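Local coordinates for aminopeptidase-like protein (Chaetomium thermophilum, PDB 5JM6) that probably works as a zinc-dependent aminopeptidase of the M18 family, forming a dodecamer associated with the Cvt pathway of selective autophagy, at residues 125-130 with 328-333; 130-135 with 334-340; 358-362 with 377-382; 385-391 with 472-478; 443-447 with 500-504. All blocks are in the same frame, centred on the assembly; numbering follows the deposited sequence.

Interaction 1: 125-130 with 328-333; sequences NGIAMI and GVIKLV
I330 N donates to G126 O, the first of four backbone hydrogen bonds that zip parallel strands 127-130 and 330-333 together. A128 N to I330 O follows at 2.8 Å, then L332 N to A128 O and, at 2.9 Å, I130 N to L332 O. Ahead of the strands a side chain makes the polar link: N125 ND2 donates to G328 O at 2.8 Å, the acceptor 19° out of the amide plane. N125 CG stands opposite its own carbonyl carbon (chi1 -70°), which carries the amide across. A leucine here would probably leave G328 O without this donor and the two incoming turns less firmly tied. Apolar contacts lie on the face of I127, M129, I330 and L332: I127 CG2 meets I330 CG2 at 4.1 Å and also L332 CB, while M129 CB meets L332 CD2 at 4.0 Å. Helix 353-368 covers this face. On the other, A128 and I130 touch helix 495-514, and K331 and V333 touch helix 305-320, with K331 NZ held by K322 O, D327 and D508. The pair thus sits centrally in an alpha/beta/alpha sandwich, between strands 111-117 and 386-394.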
# COMPACT_ATOMS: atom_id res chain seq x y z
N ASN A 125 64.80 -9.97 15.19
CA ASN A 125 63.96 -9.96 16.39
C ASN A 125 62.60 -9.34 16.09
O ASN A 125 62.48 -8.49 15.21
CB ASN A 125 64.65 -9.22 17.53
CG ASN A 125 65.85 -9.97 18.07
OD1 ASN A 125 66.22 -11.02 17.55
ND2 ASN A 125 66.47 -9.43 19.12
N GLY A 126 61.59 -9.77 16.83
CA GLY A 126 60.22 -9.39 16.54
C GLY A 126 59.83 -8.02 17.07
O GLY A 126 60.55 -7.40 17.85
N ILE A 127 58.67 -7.56 16.62
CA ILE A 127 58.13 -6.29 17.04
C ILE A 127 56.82 -6.50 17.79
O ILE A 127 55.96 -7.25 17.34
CB ILE A 127 57.88 -5.36 15.83
CG1 ILE A 127 59.12 -5.34 14.94
CG2 ILE A 127 57.52 -3.96 16.29
CD1 ILE A 127 58.82 -5.09 13.49
N ALA A 128 56.68 -5.85 18.93
CA ALA A 128 55.40 -5.83 19.63
C ALA A 128 54.75 -4.48 19.33
O ALA A 128 55.21 -3.45 19.81
CB ALA A 128 55.59 -6.03 21.13
N MET A 129 53.69 -4.50 18.53
CA MET A 129 53.13 -3.27 18.00
C MET A 129 51.64 -3.10 18.27
O MET A 129 50.87 -4.06 18.27
CB MET A 129 53.40 -3.17 16.50
CG MET A 129 53.11 -4.43 15.70
SD MET A 129 53.47 -4.23 13.94
CE MET A 129 54.65 -5.55 13.67
N ILE A 130 51.25 -1.85 18.52
CA ILE A 130 49.85 -1.48 18.70
C ILE A 130 49.47 -0.43 17.67
O ILE A 130 50.20 0.54 17.46
CB ILE A 130 49.58 -0.91 20.11
CG1 ILE A 130 50.11 -1.86 21.19
CG2 ILE A 130 48.10 -0.63 20.30
CD1 ILE A 130 50.09 -1.27 22.58
N GLY A 328 64.61 -7.84 23.95
CA GLY A 328 65.14 -8.10 22.63
C GLY A 328 64.26 -7.63 21.50
O GLY A 328 64.67 -7.66 20.34
N VAL A 329 63.04 -7.20 21.82
CA VAL A 329 62.12 -6.78 20.77
C VAL A 329 62.05 -5.27 20.64
O VAL A 329 62.58 -4.53 21.47
CB VAL A 329 60.70 -7.32 21.04
CG1 VAL A 329 60.73 -8.82 21.22
CG2 VAL A 329 60.09 -6.64 22.26
N ILE A 330 61.35 -4.82 19.60
CA ILE A 330 61.04 -3.42 19.42
C ILE A 330 59.61 -3.21 19.89
O ILE A 330 58.72 -3.99 19.55
CB ILE A 330 61.20 -2.97 17.95
CG1 ILE A 330 62.68 -2.93 17.56
CG2 ILE A 330 60.56 -1.62 17.72
CD1 ILE A 330 62.92 -2.61 16.10
N LYS A 331 59.39 -2.17 20.69
CA LYS A 331 58.06 -1.85 21.17
C LYS A 331 57.55 -0.61 20.45
O LYS A 331 58.17 0.45 20.53
CB LYS A 331 58.07 -1.62 22.68
CG LYS A 331 58.44 -2.86 23.47
CD LYS A 331 58.72 -2.53 24.92
CE LYS A 331 59.30 -3.73 25.64
NZ LYS A 331 59.33 -3.52 27.11
N LEU A 332 56.43 -0.75 19.76
CA LEU A 332 55.99 0.25 18.79
C LEU A 332 54.51 0.58 18.93
O LEU A 332 53.68 -0.31 19.16
CB LEU A 332 56.30 -0.24 17.37
CG LEU A 332 56.05 0.64 16.14
CD1 LEU A 332 57.03 0.26 15.03
CD2 LEU A 332 54.62 0.54 15.64
N VAL A 333 54.17 1.85 18.77
CA VAL A 333 52.78 2.28 18.70
C VAL A 333 52.58 3.11 17.43
O VAL A 333 53.35 4.03 17.15
CB VAL A 333 52.36 3.11 19.93
CG1 VAL A 333 50.90 3.53 19.82
CG2 VAL A 333 52.59 2.32 21.21

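Interaction 2: 130-135 with 334-340; sequences IAGHID and ALFDDEE. With ZN (zinc ion), chain H; ZN (zinc ion), chain G.
H133 leans across to E339 from its first side-chain atom: H133 CB lies 3.4 Å from E339 CB. CG then takes the position between the backbone N and carbonyl carbon (chi1 69°), bringing one ring face under E339, whose CB makes a CH-pi contact 3.8 Å from the ring centroid. H133 ND1 donates to D135 OD1 at 2.8 Å, that oxygen 30° out of the ring plane, and weakly to D135 O. E339 N reaches the same D135 OD1 at 3.2 Å from the opposite face of the carboxylate, so D135 ties the histidine to the opposite loop; D135 OD2 is hydrogen-bonded to Y161 OH. Here parallel strands 130-133 and 334-336 run out at the end of the central sheet that carries a two-zinc site. Behind, A334 N bonds to I130 O, and A131 CB lies at the edge of the F336 ring. Further along the imidazole, H133 CE1 comes 3.3 Å from E340 OE2, while CD2 and NE2 lie beneath E339 OE2. At the tip H133 NE2 binds one zinc at 2.1 Å, whose site D306 and D391 complete. E340, though poorly ordered, holds the second zinc through both oxygens, OE2 at 1.9 Å, together with D306 and H485.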
# COMPACT_ATOMS: atom_id res chain seq x y z
N ILE A 130 51.25 -1.85 18.52
CA ILE A 130 49.85 -1.48 18.70
C ILE A 130 49.47 -0.43 17.67
O ILE A 130 50.20 0.54 17.46
CB ILE A 130 49.58 -0.91 20.11
CG1 ILE A 130 50.11 -1.86 21.19
CG2 ILE A 130 48.10 -0.63 20.30
CD1 ILE A 130 50.09 -1.27 22.58
N ALA A 131 48.33 -0.63 17.02
CA ALA A 131 47.83 0.33 16.04
C ALA A 131 46.46 0.85 16.45
O ALA A 131 45.64 0.11 16.99
CB ALA A 131 47.77 -0.31 14.66
N GLY A 132 46.22 2.13 16.19
CA GLY A 132 44.94 2.76 16.48
C GLY A 132 44.74 3.95 15.57
O GLY A 132 45.65 4.31 14.82
N HIS A 133 43.57 4.57 15.63
CA HIS A 133 43.32 5.78 14.84
C HIS A 133 42.97 6.96 15.73
O HIS A 133 42.30 6.81 16.74
CB HIS A 133 42.23 5.54 13.79
CG HIS A 133 40.85 5.36 14.36
ND1 HIS A 133 39.95 6.39 14.47
CD2 HIS A 133 40.21 4.25 14.80
CE1 HIS A 133 38.82 5.94 14.98
NE2 HIS A 133 38.95 4.64 15.19
N ILE A 134 43.52 8.13 15.41
CA ILE A 134 43.22 9.34 16.17
C ILE A 134 42.28 10.34 15.48
O ILE A 134 42.08 11.45 15.99
CB ILE A 134 44.51 10.06 16.58
CG1 ILE A 134 45.45 10.22 15.40
CG2 ILE A 134 45.20 9.27 17.68
CD1 ILE A 134 46.65 11.07 15.73
N ASP A 135 41.75 10.00 14.31
CA ASP A 135 40.69 10.82 13.73
C ASP A 135 39.37 10.51 14.44
O ASP A 135 39.20 9.42 14.98
CB ASP A 135 40.55 10.59 12.23
CG ASP A 135 39.92 9.25 11.91
OD1 ASP A 135 40.42 8.22 12.43
OD2 ASP A 135 38.94 9.22 11.15
N ALA A 334 51.55 2.77 16.67
CA ALA A 334 51.23 3.48 15.43
C ALA A 334 49.84 4.09 15.51
O ALA A 334 48.84 3.37 15.61
CB ALA A 334 51.33 2.53 14.24
N LEU A 335 49.78 5.42 15.47
CA LEU A 335 48.50 6.12 15.49
C LEU A 335 48.22 6.72 14.12
O LEU A 335 48.99 7.55 13.63
CB LEU A 335 48.49 7.20 16.57
CG LEU A 335 48.80 6.71 17.99
CD1 LEU A 335 48.66 7.84 19.00
CD2 LEU A 335 47.90 5.54 18.36
N PHE A 336 47.10 6.33 13.53
CA PHE A 336 46.79 6.66 12.14
C PHE A 336 45.63 7.63 12.04
O PHE A 336 44.84 7.79 12.97
CB PHE A 336 46.45 5.41 11.33
CG PHE A 336 47.55 4.40 11.25
CD1 PHE A 336 48.57 4.53 10.32
CD2 PHE A 336 47.55 3.30 12.09
CE1 PHE A 336 49.58 3.60 10.25
CE2 PHE A 336 48.56 2.36 12.02
CZ PHE A 336 49.58 2.51 11.10
N ASP A 337 45.56 8.29 10.90
CA ASP A 337 44.47 9.19 10.56
C ASP A 337 43.55 8.49 9.56
O ASP A 337 43.98 7.57 8.85
CB ASP A 337 45.02 10.50 9.99
CG ASP A 337 43.93 11.51 9.68
OD1 ASP A 337 42.76 11.29 10.08
OD2 ASP A 337 44.24 12.53 9.04
N ASP A 338 42.28 8.89 9.56
CA ASP A 338 41.29 8.48 8.55
C ASP A 338 40.79 7.03 8.57
O ASP A 338 40.63 6.44 7.51
CB ASP A 338 41.85 8.74 7.14
CG ASP A 338 42.26 10.18 6.93
OD1 ASP A 338 41.58 11.09 7.44
OD2 ASP A 338 43.28 10.41 6.26
N GLU A 339 40.53 6.47 9.74
CA GLU A 339 40.00 5.10 9.81
C GLU A 339 38.50 5.04 9.55
O GLU A 339 37.97 4.02 9.09
CB GLU A 339 40.34 4.46 11.15
CG GLU A 339 39.79 3.05 11.36
CD GLU A 339 38.40 3.04 11.98
OE1 GLU A 339 37.61 2.12 11.67
OE2 GLU A 339 38.09 3.96 12.77
N GLU A 340 37.82 6.13 9.88
CA GLU A 340 36.39 6.25 9.67
C GLU A 340 36.08 6.39 8.16
O GLU A 340 34.92 6.29 7.74
CB GLU A 340 35.85 7.46 10.46
CG GLU A 340 36.27 7.53 11.96
CD GLU A 340 35.30 6.81 12.89
OE1 GLU A 340 34.10 6.75 12.55
OE2 GLU A 340 35.73 6.37 13.98
ZN ZN H . 37.27 3.45 15.74
ZN ZN G . 34.24 5.46 14.62

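Interaction 3: 358-362 with 377-382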
# COMPACT_ATOMS: atom_id res chain seq x y z
N ILE A 358 58.92 0.33 9.27
CA ILE A 358 59.51 -0.87 9.85
C ILE A 358 60.69 -1.35 9.01
O ILE A 358 61.74 -1.69 9.54
CB ILE A 358 58.47 -1.99 10.02
CG1 ILE A 358 57.45 -1.58 11.09
CG2 ILE A 358 59.14 -3.31 10.37
CD1 ILE A 358 56.83 -2.72 11.83
N GLU A 359 60.52 -1.36 7.69
CA GLU A 359 61.59 -1.79 6.80
C GLU A 359 62.81 -0.89 6.95
O GLU A 359 63.94 -1.37 7.01
CB GLU A 359 61.11 -1.81 5.34
CG GLU A 359 59.99 -2.82 5.09
CD GLU A 359 59.59 -2.90 3.63
OE1 GLU A 359 60.35 -2.42 2.76
OE2 GLU A 359 58.51 -3.46 3.34
N ARG A 360 62.57 0.42 7.02
CA ARG A 360 63.65 1.38 7.23
C ARG A 360 64.43 1.12 8.51
O ARG A 360 65.66 1.16 8.52
CB ARG A 360 63.09 2.80 7.28
CG ARG A 360 62.82 3.44 5.95
CD ARG A 360 63.35 4.84 6.04
NE ARG A 360 62.48 5.84 5.43
CZ ARG A 360 62.81 7.12 5.32
NH1 ARG A 360 63.99 7.54 5.76
NH2 ARG A 360 61.98 7.98 4.76
N ILE A 361 63.70 0.87 9.60
CA ILE A 361 64.34 0.57 10.88
C ILE A 361 65.21 -0.66 10.76
O ILE A 361 66.37 -0.66 11.17
CB ILE A 361 63.30 0.34 12.00
CG1 ILE A 361 62.40 1.57 12.16
CG2 ILE A 361 63.99 0.02 13.31
CD1 ILE A 361 61.16 1.30 13.00
N LEU A 362 64.65 -1.72 10.19
CA LEU A 362 65.37 -2.98 10.06
C LEU A 362 66.59 -2.84 9.15
O LEU A 362 67.68 -3.31 9.50
CB LEU A 362 64.44 -4.07 9.53
CG LEU A 362 65.10 -5.43 9.30
CD1 LEU A 362 65.78 -5.91 10.57
CD2 LEU A 362 64.06 -6.42 8.83
N ILE A 377 64.97 -11.47 5.97
CA ILE A 377 65.34 -10.90 7.26
C ILE A 377 64.09 -10.18 7.76
O ILE A 377 63.73 -10.27 8.93
CB ILE A 377 66.58 -9.97 7.22
CG1 ILE A 377 67.00 -9.61 8.64
CG2 ILE A 377 66.35 -8.71 6.42
CD1 ILE A 377 67.11 -10.79 9.57
N LEU A 378 63.43 -9.48 6.84
CA LEU A 378 62.07 -9.02 7.05
C LEU A 378 61.16 -10.21 6.79
O LEU A 378 61.18 -10.80 5.72
CB LEU A 378 61.72 -7.85 6.12
CG LEU A 378 60.32 -7.25 6.30
CD1 LEU A 378 60.28 -6.35 7.52
CD2 LEU A 378 59.87 -6.51 5.06
N GLY A 379 60.33 -10.53 7.78
CA GLY A 379 59.47 -11.69 7.73
C GLY A 379 59.95 -12.79 8.65
O GLY A 379 59.13 -13.54 9.17
N GLN A 380 61.25 -12.85 8.92
CA GLN A 380 61.71 -13.50 10.14
C GLN A 380 61.29 -12.56 11.25
O GLN A 380 60.81 -12.99 12.30
CB GLN A 380 63.22 -13.73 10.15
CG GLN A 380 63.70 -14.80 9.19
CD GLN A 380 65.18 -15.11 9.37
OE1 GLN A 380 65.60 -15.52 10.45
NE2 GLN A 380 65.96 -14.92 8.32
N THR A 381 61.45 -11.27 10.99
CA THR A 381 61.00 -10.23 11.91
C THR A 381 59.48 -10.30 12.08
O THR A 381 58.99 -10.37 13.21
CB THR A 381 61.39 -8.83 11.41
OG1 THR A 381 62.81 -8.75 11.25
CG2 THR A 381 60.94 -7.77 12.41
N TYR A 382 58.76 -10.30 10.97
CA TYR A 382 57.30 -10.34 11.02
C TYR A 382 56.80 -11.61 11.73
O TYR A 382 55.83 -11.56 12.49
CB TYR A 382 56.71 -10.23 9.61
CG TYR A 382 56.76 -8.83 9.02
CD1 TYR A 382 56.70 -7.71 9.84
CD2 TYR A 382 56.85 -8.63 7.65
CE1 TYR A 382 56.75 -6.43 9.31
CE2 TYR A 382 56.89 -7.35 7.11
CZ TYR A 382 56.84 -6.26 7.95
OH TYR A 382 56.88 -4.99 7.42
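L362 pushes its CD2 methyl into the bend formed by I377, L378 and T381, where helix 353-368 packs on the loop leading into short helix 380-383, on one flank of the alpha/beta/alpha sandwich. That one methyl meets I377 CG2 at 4.0 Å, L378 CB at 3.9 Å and T381 OG1 at 3.6 Å. With CG anti to the backbone N (chi1 178°), L362 extends toward the bend, and the T381 side chain runs past it in the opposite direction. One helical turn earlier, E359 CG lies against L378 CD2 at 3.7 Å, the two side chains crossing nearly at right angles. I358 CG2 completes the row, touching Y382 CE1 at 4.1 Å. No hydrogen bond joins the segments; the fit is by shape. L378 CD1 lies over one face of the Y382 ring, near its rim. Further out, I358 rests on I127 and M129 of the sheet, L362 on Y121 and F373. Y382 packs on N352 of a second subunit and E359 on P375 of a third, which places the contact close to the dodecamer's interfaces. Within the loop, I377 O accepts T381 OG1 (2.9 Å) and T381 N (3.2 Å) from opposite faces of its carbonyl plane.

Interaction 4: 385-391 with 472-478; sequences SFLVSSD and VKAADVG. With ZN (zinc ion), chain H.
F386 lays its ring over the neighbouring strand: with CG anti to the backbone N (chi1 -168°), K473 O stands 3.6 Å above the ring plane, toward the rim. F386 CZ reaches A475 CB at 4.0 Å, and V388 CG2 lies at the ring's edge, in its plane. A serine at this position would probably uncover K473 O and A475 CB and open a gap beside W510, whose ring meets this one at a tilt. V388, its CG1 likewise anti to the backbone N (chi1 174°), sets that methyl against V477 CB at 3.6 Å. On the other face L387 CB touches V472 CG1 at 4.0 Å and A474 CB. These side chains ride on parallel strands 386-390 and 473-478 of the central sheet of the alpha/beta/alpha sandwich, bonded by L387 N to K473 O (2.7 Å), A475 N to L387 O and onward. At the D391 end the last bond, D391 N to V477 O, is weak. Here the D391 side chain turns away from G478 to the metal, and both oxygens grip one zinc, OD1 at 2.0 Å and OD2 at 2.1 Å, shared with H133 and D306. At the far end, the bent K473 chain packs on R346 of a second subunit.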
# COMPACT_ATOMS: atom_id res chain seq x y z
N SER A 385 56.67 -11.29 15.37
CA SER A 385 55.93 -10.12 15.84
C SER A 385 54.49 -10.44 16.23
O SER A 385 54.01 -11.55 16.03
CB SER A 385 55.94 -9.04 14.76
OG SER A 385 57.26 -8.59 14.51
N PHE A 386 53.83 -9.44 16.80
CA PHE A 386 52.41 -9.51 17.09
C PHE A 386 51.83 -8.10 17.03
O PHE A 386 52.43 -7.16 17.54
CB PHE A 386 52.16 -10.15 18.46
CG PHE A 386 50.73 -10.50 18.71
CD1 PHE A 386 49.84 -9.55 19.18
CD2 PHE A 386 50.27 -11.79 18.49
CE1 PHE A 386 48.52 -9.88 19.42
CE2 PHE A 386 48.96 -12.12 18.73
CZ PHE A 386 48.08 -11.16 19.19
N LEU A 387 50.65 -7.96 16.43
CA LEU A 387 50.02 -6.66 16.28
C LEU A 387 48.69 -6.59 17.00
O LEU A 387 47.75 -7.31 16.66
CB LEU A 387 49.80 -6.32 14.80
CG LEU A 387 48.91 -5.09 14.59
CD1 LEU A 387 49.70 -3.80 14.79
CD2 LEU A 387 48.21 -5.11 13.23
N VAL A 388 48.60 -5.72 18.00
CA VAL A 388 47.32 -5.46 18.63
C VAL A 388 46.70 -4.24 17.95
O VAL A 388 47.16 -3.12 18.12
CB VAL A 388 47.45 -5.23 20.14
CG1 VAL A 388 46.12 -4.80 20.73
CG2 VAL A 388 47.96 -6.48 20.83
N SER A 389 45.65 -4.49 17.17
CA SER A 389 44.92 -3.43 16.49
C SER A 389 43.75 -3.02 17.37
O SER A 389 42.81 -3.79 17.57
CB SER A 389 44.43 -3.91 15.12
OG SER A 389 43.49 -3.00 14.57
N SER A 390 43.81 -1.80 17.90
CA SER A 390 42.87 -1.43 18.94
C SER A 390 41.92 -0.30 18.54
O SER A 390 42.33 0.84 18.35
CB SER A 390 43.63 -1.04 20.22
OG SER A 390 44.33 0.18 20.06
N ASP A 391 40.64 -0.67 18.41
CA ASP A 391 39.56 0.29 18.25
C ASP A 391 38.56 0.07 19.38
O ASP A 391 38.50 -1.02 19.94
CB ASP A 391 38.87 0.13 16.89
CG ASP A 391 38.15 1.40 16.44
OD1 ASP A 391 38.10 2.36 17.24
OD2 ASP A 391 37.64 1.43 15.30
N VAL A 472 51.58 -10.34 9.94
CA VAL A 472 51.90 -10.41 11.36
C VAL A 472 50.72 -11.00 12.13
O VAL A 472 49.56 -10.74 11.81
CB VAL A 472 52.25 -9.01 11.93
CG1 VAL A 472 52.42 -9.05 13.44
CG2 VAL A 472 53.52 -8.49 11.27
N LYS A 473 51.04 -11.82 13.12
CA LYS A 473 50.04 -12.39 14.00
C LYS A 473 49.34 -11.23 14.72
O LYS A 473 49.99 -10.26 15.11
CB LYS A 473 50.74 -13.36 14.93
CG LYS A 473 50.00 -14.61 15.25
CD LYS A 473 48.74 -14.75 14.46
CE LYS A 473 47.73 -15.52 15.28
NZ LYS A 473 48.05 -16.97 15.35
N ALA A 474 48.02 -11.29 14.85
CA ALA A 474 47.27 -10.10 15.25
C ALA A 474 45.95 -10.40 15.97
O ALA A 474 45.41 -11.50 15.88
CB ALA A 474 46.99 -9.23 14.03
N ALA A 475 45.45 -9.40 16.69
CA ALA A 475 44.16 -9.48 17.35
C ALA A 475 43.48 -8.11 17.35
O ALA A 475 44.16 -7.08 17.34
CB ALA A 475 44.31 -9.99 18.77
N ASP A 476 42.15 -8.10 17.35
CA ASP A 476 41.43 -6.86 17.57
C ASP A 476 41.00 -6.73 19.02
O ASP A 476 40.37 -7.62 19.59
CB ASP A 476 40.22 -6.72 16.66
CG ASP A 476 40.58 -6.17 15.31
OD1 ASP A 476 41.31 -6.84 14.56
OD2 ASP A 476 40.20 -5.01 15.02
N VAL A 477 41.33 -5.58 19.58
CA VAL A 477 41.24 -5.35 21.00
C VAL A 477 40.56 -4.01 21.22
O VAL A 477 40.81 -3.06 20.48
CB VAL A 477 42.64 -5.40 21.62
CG1 VAL A 477 42.70 -4.71 22.94
CG2 VAL A 477 43.11 -6.84 21.76
N GLY A 478 39.68 -3.92 22.21
CA GLY A 478 39.05 -2.64 22.46
C GLY A 478 38.59 -2.37 23.87
O GLY A 478 38.24 -3.28 24.62
ZN ZN H . 37.27 3.45 15.74

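Interaction 5: 443-447 with 500-504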
# COMPACT_ATOMS: atom_id res chain seq x y z
N SER A 443 49.91 -9.60 33.69
CA SER A 443 49.72 -8.17 33.92
C SER A 443 48.78 -7.84 35.07
O SER A 443 48.71 -6.68 35.50
CB SER A 443 49.18 -7.50 32.65
OG SER A 443 49.95 -7.82 31.51
N GLY A 444 48.06 -8.83 35.56
CA GLY A 444 47.01 -8.59 36.54
C GLY A 444 45.77 -7.99 35.89
O GLY A 444 45.12 -7.11 36.47
N CYS A 445 45.44 -8.45 34.69
CA CYS A 445 44.29 -7.94 33.95
C CYS A 445 43.26 -9.03 33.70
O CYS A 445 43.59 -10.21 33.61
CB CYS A 445 44.73 -7.34 32.62
SG CYS A 445 45.80 -5.90 32.75
N VAL A 446 42.01 -8.61 33.50
CA VAL A 446 40.93 -9.51 33.15
C VAL A 446 40.47 -9.07 31.76
O VAL A 446 40.13 -7.90 31.56
CB VAL A 446 39.76 -9.41 34.14
CG1 VAL A 446 40.21 -9.83 35.53
CG2 VAL A 446 39.21 -7.99 34.17
N ASN A 447 40.45 -9.99 30.80
CA ASN A 447 40.03 -9.67 29.45
C ASN A 447 38.57 -10.04 29.23
O ASN A 447 38.14 -11.13 29.59
CB ASN A 447 40.89 -10.40 28.41
CG ASN A 447 42.33 -9.95 28.42
OD1 ASN A 447 42.67 -8.93 29.02
ND2 ASN A 447 43.18 -10.69 27.73
N VAL A 500 45.69 1.32 29.54
CA VAL A 500 47.13 1.50 29.59
C VAL A 500 47.76 0.30 30.24
O VAL A 500 48.81 -0.17 29.82
CB VAL A 500 47.46 2.70 30.50
CG1 VAL A 500 48.96 2.85 30.69
CG2 VAL A 500 46.83 3.97 29.99
N LYS A 501 47.11 -0.18 31.28
CA LYS A 501 47.60 -1.33 32.04
C LYS A 501 47.73 -2.57 31.15
O LYS A 501 48.74 -3.26 31.18
CB LYS A 501 46.69 -1.62 33.22
CG LYS A 501 47.24 -2.65 34.18
CD LYS A 501 46.21 -3.03 35.22
CE LYS A 501 46.81 -3.93 36.28
NZ LYS A 501 45.79 -4.33 37.29
N PHE A 502 46.70 -2.83 30.34
CA PHE A 502 46.74 -3.98 29.45
C PHE A 502 47.76 -3.83 28.33
O PHE A 502 48.52 -4.76 28.05
CB PHE A 502 45.37 -4.26 28.84
CG PHE A 502 45.42 -5.23 27.70
CD1 PHE A 502 45.64 -6.58 27.95
CD2 PHE A 502 45.28 -4.81 26.39
CE1 PHE A 502 45.71 -7.48 26.91
CE2 PHE A 502 45.34 -5.71 25.35
CZ PHE A 502 45.55 -7.05 25.61
N TYR A 503 47.77 -2.68 27.67
CA TYR A 503 48.70 -2.45 26.57
C TYR A 503 50.15 -2.51 27.05
O TYR A 503 51.00 -3.09 26.38
CB TYR A 503 48.44 -1.10 25.91
CG TYR A 503 47.11 -0.99 25.20
CD1 TYR A 503 46.59 -2.06 24.49
CD2 TYR A 503 46.38 0.19 25.26
CE1 TYR A 503 45.37 -1.95 23.84
CE2 TYR A 503 45.17 0.30 24.62
CZ TYR A 503 44.67 -0.77 23.92
OH TYR A 503 43.46 -0.65 23.29
N LYS A 504 50.42 -1.90 28.20
CA LYS A 504 51.76 -1.98 28.77
C LYS A 504 52.13 -3.43 29.03
O LYS A 504 53.27 -3.84 28.81
CB LYS A 504 51.87 -1.18 30.07
CG LYS A 504 53.27 -1.23 30.68
CD LYS A 504 53.31 -0.69 32.10
CE LYS A 504 54.43 -1.34 32.91
NZ LYS A 504 55.75 -0.66 32.75
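K501, F502 and C445 bury the most surface where helix 495-514 lies beside the turn that ends helix 430-443. The K501 chain is fully extended from CG onward, with CG anti to the backbone N (chi1 -171°), so its tip arrives over the turn: CE passes 3.4 Å from S443 O and NZ donates to G444 O at 3.0 Å. That donor stands 42° above the carbonyl plane. G444 is the first residue beyond the helix, at positive phi, and its backbone turns this carbonyl to the lysine. C445 lies alongside the lysine's stem: SG is 3.8 Å from K501 CD and about as far from CG, and it also meets F502 CA at 3.9 Å. F502 turns its ring toward N447, whose OD1 comes 3.9 Å from F502 CD1, with amide and ring planes almost perpendicular, 88° apart. N447 ND2 is hydrogen-bonded to D437, which steadies the amide. Beyond, the F502 ring packs on L436 of helix 430-443 and V477 of the central sheet. The chemistry divides: a single hydrogen bond from a charged amine holds the surface side, mostly van der Waals contact the inner one, and the helix end, where carbonyls gather, is likely to favour the lysine's positive charge.

How the interactions relate
Interactions 1 and 2 are successive halves of one strand pair, their centres 18 Å apart and I130 common to both; the second half opens on the zincs. Interaction 4 continues the sheet across 127-133: M129 O takes V388 N at 2.8 Å and A131 O takes S390 N at 2.8 Å, and H133 and D391, at the C-terminal ends, share one zinc. Interaction 3 sits near the other end of these strands, 22 Å from interaction 2 between centres, and touches interaction 1 where I127 CD1 meets I358 CD1 at 3.5 Å. Interaction 5 lies on another flank, its F502 CE2 3.7 Å from V477 CG1 of interaction 4 and its Y503 CB 3.7 Å from I130 CD1.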